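PDB 3B4N: endo-pectate lyase from Erwinia chrysanthemi, which cleaves the galacturonan chains of pectin by calcium-dependent elimination and is probably active, in an endo mode, on highly methylated pectins too. Local coordinates for residues I280-N286 against V308-G314. Residues are numbered along the deposited sequence; the frame is centred on the assembly and turned at random.
Sequences IAGVNRN and VCEEFKG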
loop_
_atom_site.group_PDB
_atom_site.type_symbol
_atom_site.label_atom_id
_atom_site.label_comp_id
_atom_site.label_asym_id
_atom_site.label_seq_id
_atom_site.Cartn_x
_atom_site.Cartn_y
_atom_site.Cartn_z
ATOM N N ILE A 280 5.630 -9.686 7.979
ATOM C CA ILE A 280 5.167 -9.273 6.666
ATOM C C ILE A 280 3.918 -10.013 6.183
ATOM O O ILE A 280 2.890 -9.383 5.922
ATOM C CB ILE A 280 6.306 -9.419 5.620
ATOM C CG1 ILE A 280 7.501 -8.551 6.027
ATOM C CG2 ILE A 280 5.814 -9.007 4.239
ATOM C CD1 ILE A 280 7.201 -7.063 6.081
ATOM N N ALA A 281 3.993 -11.338 6.105
ATOM C CA ALA A 281 2.887 -12.139 5.595
ATOM C C ALA A 281 2.559 -13.343 6.453
ATOM O O ALA A 281 3.445 -13.954 7.042
ATOM C CB ALA A 281 3.222 -12.610 4.193
ATOM N N GLY A 282 1.273 -13.680 6.489
ATOM C CA GLY A 282 0.804 -14.834 7.235
ATOM C C GLY A 282 -0.035 -15.719 6.328
ATOM O O GLY A 282 -1.118 -15.318 5.886
ATOM N N VAL A 283 0.464 -16.919 6.049
ATOM C CA VAL A 283 -0.225 -17.873 5.184
ATOM C C VAL A 283 -0.788 -19.039 5.982
ATOM O O VAL A 283 -0.193 -19.468 6.972
ATOM C CB VAL A 283 0.728 -18.462 4.091
ATOM C CG1 VAL A 283 1.171 -17.365 3.134
ATOM C CG2 VAL A 283 1.939 -19.126 4.734
ATOM N N ASN A 284 -1.951 -19.530 5.564
ATOM C CA ASN A 284 -2.540 -20.707 6.213
ATOM C C ASN A 284 -2.037 -21.849 5.338
ATOM O O ASN A 284 -2.595 -22.120 4.268
ATOM C CB ASN A 284 -4.068 -20.657 6.166
ATOM C CG ASN A 284 -4.631 -19.498 6.930
ATOM O OD1 ASN A 284 -4.161 -19.171 8.022
ATOM N ND2 ASN A 284 -5.656 -18.868 6.371
ATOM N N ARG A 285 -0.979 -22.528 5.769
ATOM C CA ARG A 285 -0.445 -23.582 4.923
ATOM C C ARG A 285 -1.380 -24.762 4.715
ATOM O O ARG A 285 -1.310 -25.425 3.683
ATOM C CB ARG A 285 0.914 -24.052 5.436
ATOM C CG ARG A 285 0.882 -24.897 6.678
ATOM C CD ARG A 285 2.308 -25.211 7.086
ATOM N NE ARG A 285 2.364 -26.207 8.145
ATOM C CZ ARG A 285 3.388 -26.349 8.982
ATOM N NH1 ARG A 285 4.448 -25.553 8.887
ATOM N NH2 ARG A 285 3.343 -27.288 9.923
ATOM N N ASN A 286 -2.265 -25.019 5.675
ATOM C CA ASN A 286 -3.200 -26.132 5.528
ATOM C C ASN A 286 -4.258 -25.877 4.452
ATOM O O ASN A 286 -4.911 -26.812 3.988
ATOM C CB ASN A 286 -3.877 -26.439 6.871
ATOM C CG ASN A 286 -4.652 -25.258 7.416
ATOM O OD1 ASN A 286 -4.126 -24.148 7.513
ATOM N ND2 ASN A 286 -5.911 -25.488 7.778
ATOM N N VAL A 308 9.561 -12.416 8.003
ATOM C CA VAL A 308 8.876 -12.050 6.769
ATOM C C VAL A 308 7.644 -12.919 6.533
ATOM O O VAL A 308 6.520 -12.468 6.758
ATOM C CB VAL A 308 9.876 -12.096 5.587
ATOM C CG1 VAL A 308 9.183 -11.765 4.274
ATOM C CG2 VAL A 308 10.995 -11.086 5.856
ATOM N N CYS A 309 7.835 -14.164 6.123
ATOM C CA CYS A 309 6.693 -15.044 5.879
ATOM C C CYS A 309 6.533 -16.025 7.024
ATOM O O CYS A 309 7.476 -16.724 7.386
ATOM C CB CYS A 309 6.893 -15.807 4.573
ATOM S SG CYS A 309 5.476 -16.792 3.976
ATOM N N GLU A 310 5.343 -16.069 7.606
ATOM C CA GLU A 310 5.077 -16.992 8.699
ATOM C C GLU A 310 3.948 -17.920 8.301
ATOM O O GLU A 310 2.976 -17.496 7.667
ATOM C CB GLU A 310 4.704 -16.235 9.977
ATOM C CG GLU A 310 5.831 -15.351 10.507
ATOM C CD GLU A 310 5.466 -14.627 11.781
ATOM O OE1 GLU A 310 4.362 -14.054 11.850
ATOM O OE2 GLU A 310 6.293 -14.628 12.718
ATOM N N GLU A 311 4.096 -19.192 8.659
ATOM C CA GLU A 311 3.087 -20.205 8.358
ATOM C C GLU A 311 2.193 -20.430 9.567
ATOM O O GLU A 311 2.665 -20.439 10.708
ATOM C CB GLU A 311 3.760 -21.513 7.935
ATOM C CG GLU A 311 4.374 -21.407 6.545
ATOM C CD GLU A 311 5.083 -22.659 6.072
ATOM O OE1 GLU A 311 5.516 -22.666 4.901
ATOM O OE2 GLU A 311 5.222 -23.630 6.847
ATOM N N PHE A 312 0.898 -20.579 9.294
ATOM C CA PHE A 312 -0.130 -20.790 10.314
ATOM C C PHE A 312 -1.065 -21.894 9.876
ATOM O O PHE A 312 -1.034 -22.338 8.729
ATOM C CB PHE A 312 -1.020 -19.555 10.452
ATOM C CG PHE A 312 -0.331 -18.337 10.964
ATOM C CD1 PHE A 312 -0.409 -17.995 12.309
ATOM C CD2 PHE A 312 0.355 -17.498 10.091
ATOM C CE1 PHE A 312 0.181 -16.836 12.786
ATOM C CE2 PHE A 312 0.953 -16.333 10.554
ATOM C CZ PHE A 312 0.867 -15.997 11.904
ATOM N N LYS A 313 -1.920 -22.308 10.807
ATOM C CA LYS A 313 -2.954 -23.282 10.513
ATOM C C LYS A 313 -4.226 -22.447 10.560
ATOM O O LYS A 313 -4.510 -21.811 11.574
ATOM C CB LYS A 313 -3.045 -24.368 11.587
ATOM C CG LYS A 313 -4.087 -25.442 11.252
ATOM C CD LYS A 313 -4.362 -26.370 12.433
ATOM C CE LYS A 313 -5.156 -25.661 13.512
ATOM N NZ LYS A 313 -5.496 -26.573 14.649
ATOM N N GLY A 314 -4.965 -22.410 9.458
ATOM C CA GLY A 314 -6.207 -21.659 9.428
ATOM C C GLY A 314 -7.366 -22.549 9.843
ATOM O O GLY A 314 -7.275 -23.771 9.741
HETATM O O HOH W 1 2.898 -13.139 9.781
HETATM O O HOH W 2 -4.381 -18.991 10.752
#
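Ile-280 lies alongside Val-308, both side chains pointing the same way, with Ile-280 CB 3.9 Å from Val-308 CG1. The chain turns a corner here. Ala-281 N then donates to Val-308 O, and Ala-281 O accepts from Glu-310 N. Water 1 donates to Glu-310 OE1 and, weakly, to Ala-281 O. Gly-282 has no side chain, and the Phe-312 ring fills that place, its CE2 3.6 Å from Gly-282 CA. Arg-252 makes a cation-pi contact with this ring. The two strands are parallel neighbours on successive turns of the right-handed parallel beta-helix. Val-283 and Glu-311 share the face that carries Cys-309, where the Cys-309–Cys-334 disulfide lies. Val-283 CG2 packs on Glu-311 CG at 3.8 Å. Asn-284 OD1 lies 3.5 Å from Gly-314 CA, while its ND2 is hydrogen-bonded to Cys-254 O. A 3-10 segment begins at Arg-285. The Arg-285 chain, extended from CG to NE, brings NH1 to Glu-311 OE2 in a salt bridge (2.9 Å), in the guanidinium plane but with the carboxylate turned 86° from it. Thr-331 OG1 is hydrogen-bonded to the other oxygen, OE1. With CG between its backbone N and carbonyl carbon (chi1 60°), Asn-286 turns its amide to Gly-314 and grips it twice: OD1 takes Gly-314 N at 2.7 Å, and ND2 reaches Gly-314 O at 2.9 Å.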